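Local structure of Ent-copalyl diphosphate synthase (Streptomyces platensis, 5BP8) at residues 23-35 with 496-508. The protein is a bacterial terpene cyclase, by its name and family of the class II type, with largely alpha-helical domains. Residues are numbered along the deposited sequence; the frame is centred on the assembly and turned at random.
Sequences PWGLVAPSVYDTA and HDKDIYAPVTVIR
Leu-26 lies against Val-504, its CD2 methyl 3.7 Å from Val-504 CB and close to CG1. Leu-26 CG stands anti to the backbone N (chi1 177°), which carries the branch across to Val-504. The CB of Ala-28 meets the other methyl, Val-504 CG2. Further along, Val-27 CG1 reaches Tyr-501 CD2, coming obliquely to the ring. The backbones run close together here. Ala-28 N gives a nearly straight hydrogen bond to Ala-502 O (3.0 Å, 165° at the hydrogen). Val-504 N gives a weak, bent one to Leu-26 O, and water 1 also donates to this oxygen. Water 2 links Ala-28 O to Ala-502 N.

Toward the polar edge, Lys-498 CB sits over one face of the Tyr-32 ring, toward the CD2 rim. It is 3.7 Å from the centroid, a CH-pi contact. CG and CD follow the CD2-CE2 side. Lys-498 NZ forms a salt bridge with Glu-194, which also bonds Tyr-32 OH. Water 3 joins NZ to Asp-33 OD1, while Asp-33 OD2 accepts from Ala-222 N. Asp-499 divides its carboxylate: OD1 takes Ser-30 OG on its syn lone pair (2.7 Å), and OD2 takes Tyr-32 N (2.9 Å) from above the carboxylate plane. Two bonds probably limit its rotation. Ser-30, at the N-cap of helix 31-40, spends its OG on Asp-499. The buried carboxylate probably gains stability from this first-turn N-H and the helix dipole. Packing, backbone bonds and Asp-499 together join the loops entering helices 31-40 and 504-518.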
# COMPACT_ATOMS: atom_id res chain seq x y z
N PRO A 23 4.38 -15.09 -8.81
CA PRO A 23 3.80 -15.53 -7.55
C PRO A 23 4.02 -14.55 -6.39
O PRO A 23 3.50 -14.78 -5.28
CB PRO A 23 4.50 -16.86 -7.30
CG PRO A 23 5.86 -16.66 -7.87
CD PRO A 23 5.63 -15.82 -9.12
N TRP A 24 4.78 -13.50 -6.62
CA TRP A 24 5.00 -12.48 -5.59
C TRP A 24 4.00 -11.33 -5.68
O TRP A 24 3.67 -10.70 -4.69
CB TRP A 24 6.38 -11.88 -5.73
CG TRP A 24 7.55 -12.82 -5.52
CD1 TRP A 24 8.04 -13.76 -6.40
CD2 TRP A 24 8.35 -12.92 -4.35
NE1 TRP A 24 9.13 -14.41 -5.84
CE2 TRP A 24 9.34 -13.90 -4.58
CE3 TRP A 24 8.36 -12.23 -3.13
CZ2 TRP A 24 10.31 -14.21 -3.63
CZ3 TRP A 24 9.30 -12.53 -2.21
CH2 TRP A 24 10.29 -13.51 -2.45
N GLY A 25 3.59 -10.99 -6.90
CA GLY A 25 2.96 -9.71 -7.16
C GLY A 25 4.05 -8.66 -7.27
O GLY A 25 5.18 -8.88 -6.80
N LEU A 26 3.74 -7.53 -7.89
CA LEU A 26 4.75 -6.49 -8.12
C LEU A 26 4.45 -5.23 -7.32
O LEU A 26 3.41 -4.55 -7.51
CB LEU A 26 4.89 -6.16 -9.61
CG LEU A 26 5.85 -5.03 -9.99
CD1 LEU A 26 7.26 -5.29 -9.49
CD2 LEU A 26 5.85 -4.83 -11.52
N VAL A 27 5.35 -4.93 -6.39
CA VAL A 27 5.35 -3.68 -5.62
C VAL A 27 6.69 -3.03 -5.86
O VAL A 27 7.73 -3.66 -5.63
CB VAL A 27 5.10 -3.89 -4.10
CG1 VAL A 27 5.18 -2.54 -3.37
CG2 VAL A 27 3.74 -4.52 -3.84
N ALA A 28 6.68 -1.77 -6.30
CA ALA A 28 7.93 -1.06 -6.59
C ALA A 28 8.68 -0.77 -5.30
O ALA A 28 8.05 -0.63 -4.24
CB ALA A 28 7.65 0.25 -7.31
N PRO A 29 10.01 -0.67 -5.37
CA PRO A 29 10.72 -0.27 -4.15
C PRO A 29 10.32 1.10 -3.67
O PRO A 29 9.81 1.92 -4.44
CB PRO A 29 12.21 -0.25 -4.58
CG PRO A 29 12.28 -1.04 -5.85
CD PRO A 29 10.91 -1.08 -6.46
N SER A 30 10.50 1.32 -2.38
CA SER A 30 10.42 2.66 -1.85
C SER A 30 11.51 2.88 -0.83
O SER A 30 12.30 1.98 -0.50
CB SER A 30 9.03 2.97 -1.25
OG SER A 30 8.76 2.14 -0.14
N VAL A 31 11.58 4.12 -0.34
CA VAL A 31 12.67 4.52 0.54
C VAL A 31 12.61 3.81 1.89
O VAL A 31 13.63 3.37 2.40
CB VAL A 31 12.62 6.05 0.74
CG1 VAL A 31 13.53 6.50 1.87
CG2 VAL A 31 12.97 6.75 -0.57
N TYR A 32 11.43 3.68 2.48
CA TYR A 32 11.38 3.22 3.89
C TYR A 32 12.13 1.91 4.15
O TYR A 32 13.05 1.87 4.98
CB TYR A 32 9.93 3.11 4.44
CG TYR A 32 9.95 2.57 5.84
CD1 TYR A 32 10.14 3.41 6.93
CD2 TYR A 32 9.87 1.21 6.09
CE1 TYR A 32 10.22 2.92 8.21
CE2 TYR A 32 9.97 0.70 7.39
CZ TYR A 32 10.14 1.57 8.45
OH TYR A 32 10.23 1.12 9.76
N ASP A 33 11.77 0.82 3.44
CA ASP A 33 12.39 -0.46 3.73
C ASP A 33 13.81 -0.52 3.17
O ASP A 33 14.65 -1.23 3.69
CB ASP A 33 11.61 -1.69 3.20
CG ASP A 33 10.72 -2.33 4.26
OD1 ASP A 33 9.96 -1.62 4.94
OD2 ASP A 33 10.71 -3.57 4.37
N THR A 34 14.07 0.19 2.09
CA THR A 34 15.41 0.21 1.55
C THR A 34 16.38 0.74 2.62
O THR A 34 17.48 0.15 2.86
CB THR A 34 15.46 1.06 0.26
OG1 THR A 34 14.61 0.48 -0.74
CG2 THR A 34 16.85 1.15 -0.27
N ALA A 35 15.97 1.83 3.28
CA ALA A 35 16.74 2.38 4.39
C ALA A 35 16.80 1.41 5.59
O ALA A 35 17.87 1.24 6.21
CB ALA A 35 16.17 3.72 4.81
N HIS A 496 -1.18 3.20 1.28
CA HIS A 496 -0.56 3.31 2.61
C HIS A 496 0.11 2.03 3.09
O HIS A 496 -0.52 0.96 3.14
CB HIS A 496 -1.57 3.75 3.67
CG HIS A 496 -1.97 5.18 3.57
ND1 HIS A 496 -2.95 5.73 4.37
CD2 HIS A 496 -1.56 6.18 2.75
CE1 HIS A 496 -3.12 7.01 4.05
NE2 HIS A 496 -2.27 7.31 3.08
N ASP A 497 1.39 2.12 3.45
CA ASP A 497 1.99 1.09 4.30
C ASP A 497 2.96 1.77 5.27
O ASP A 497 2.53 2.59 6.08
CB ASP A 497 2.58 -0.08 3.48
CG ASP A 497 3.10 -1.19 4.38
OD1 ASP A 497 2.47 -1.43 5.43
OD2 ASP A 497 4.18 -1.74 4.12
N LYS A 498 4.24 1.46 5.23
CA LYS A 498 5.18 2.16 6.07
C LYS A 498 5.31 3.59 5.57
O LYS A 498 5.14 4.54 6.34
CB LYS A 498 6.57 1.45 6.03
CG LYS A 498 6.59 0.05 6.64
CD LYS A 498 6.52 0.08 8.15
CE LYS A 498 6.28 -1.31 8.73
NZ LYS A 498 7.43 -2.20 8.44
N ASP A 499 5.66 3.73 4.30
CA ASP A 499 5.52 4.99 3.58
C ASP A 499 4.32 4.75 2.66
O ASP A 499 3.26 4.34 3.16
CB ASP A 499 6.81 5.59 2.92
CG ASP A 499 7.68 4.59 2.07
OD1 ASP A 499 7.22 3.51 1.64
OD2 ASP A 499 8.89 4.95 1.80
N ILE A 500 4.43 5.04 1.38
CA ILE A 500 3.35 4.76 0.40
C ILE A 500 3.96 3.99 -0.77
O ILE A 500 5.10 4.27 -1.21
CB ILE A 500 2.59 6.01 -0.09
CG1 ILE A 500 3.52 7.20 -0.42
CG2 ILE A 500 1.60 6.44 0.98
CD1 ILE A 500 2.77 8.49 -0.77
N TYR A 501 3.25 2.96 -1.22
CA TYR A 501 3.74 2.01 -2.20
C TYR A 501 2.91 1.93 -3.44
O TYR A 501 1.72 2.30 -3.43
CB TYR A 501 3.87 0.62 -1.57
CG TYR A 501 2.59 -0.13 -1.28
CD1 TYR A 501 1.95 -0.02 -0.03
CD2 TYR A 501 2.03 -0.99 -2.22
CE1 TYR A 501 0.78 -0.69 0.23
CE2 TYR A 501 0.87 -1.68 -1.95
CZ TYR A 501 0.26 -1.56 -0.72
OH TYR A 501 -0.91 -2.26 -0.47
N ALA A 502 3.55 1.46 -4.51
CA ALA A 502 2.92 1.31 -5.83
C ALA A 502 2.80 -0.16 -6.22
O ALA A 502 3.82 -0.82 -6.54
CB ALA A 502 3.71 2.05 -6.90
N PRO A 503 1.57 -0.67 -6.21
CA PRO A 503 1.32 -2.01 -6.75
C PRO A 503 1.15 -1.90 -8.27
O PRO A 503 0.04 -1.62 -8.80
CB PRO A 503 0.06 -2.43 -6.04
CG PRO A 503 -0.73 -1.14 -5.92
CD PRO A 503 0.32 -0.04 -5.75
N VAL A 504 2.27 -2.09 -8.96
CA VAL A 504 2.40 -1.68 -10.36
C VAL A 504 1.43 -2.46 -11.28
O VAL A 504 0.83 -1.90 -12.17
CB VAL A 504 3.87 -1.83 -10.84
CG1 VAL A 504 3.99 -1.65 -12.34
CG2 VAL A 504 4.79 -0.87 -10.07
N THR A 505 1.28 -3.75 -11.03
CA THR A 505 0.45 -4.57 -11.91
C THR A 505 -1.02 -4.22 -11.67
O THR A 505 -1.82 -4.15 -12.61
CB THR A 505 0.71 -6.05 -11.66
OG1 THR A 505 2.11 -6.32 -11.87
CG2 THR A 505 -0.15 -6.92 -12.57
N VAL A 506 -1.35 -3.95 -10.42
CA VAL A 506 -2.67 -3.42 -10.07
C VAL A 506 -3.00 -2.14 -10.85
O VAL A 506 -4.10 -1.97 -11.40
CB VAL A 506 -2.79 -3.23 -8.53
CG1 VAL A 506 -4.03 -2.42 -8.16
CG2 VAL A 506 -2.88 -4.59 -7.84
N ILE A 507 -2.04 -1.24 -10.91
CA ILE A 507 -2.25 0.00 -11.64
C ILE A 507 -2.39 -0.26 -13.15
O ILE A 507 -3.27 0.32 -13.79
CB ILE A 507 -1.11 1.00 -11.34
CG1 ILE A 507 -1.13 1.39 -9.85
CG2 ILE A 507 -1.26 2.26 -12.19
CD1 ILE A 507 0.15 2.11 -9.41
N ARG A 508 -1.56 -1.13 -13.70
CA ARG A 508 -1.62 -1.48 -15.11
C ARG A 508 -3.00 -2.04 -15.45
O ARG A 508 -3.55 -1.76 -16.52
CB ARG A 508 -0.51 -2.46 -15.51
CG ARG A 508 0.88 -1.84 -15.43
CD ARG A 508 2.00 -2.74 -15.93
NE ARG A 508 2.12 -2.65 -17.38
CZ ARG A 508 3.22 -2.89 -18.10
NH1 ARG A 508 4.38 -3.23 -17.53
NH2 ARG A 508 3.14 -2.77 -19.42
O HOH W 1 0.83 -4.98 -8.33
O HOH W 2 6.31 1.31 -3.98
O HOH W 3 7.98 -3.14 5.85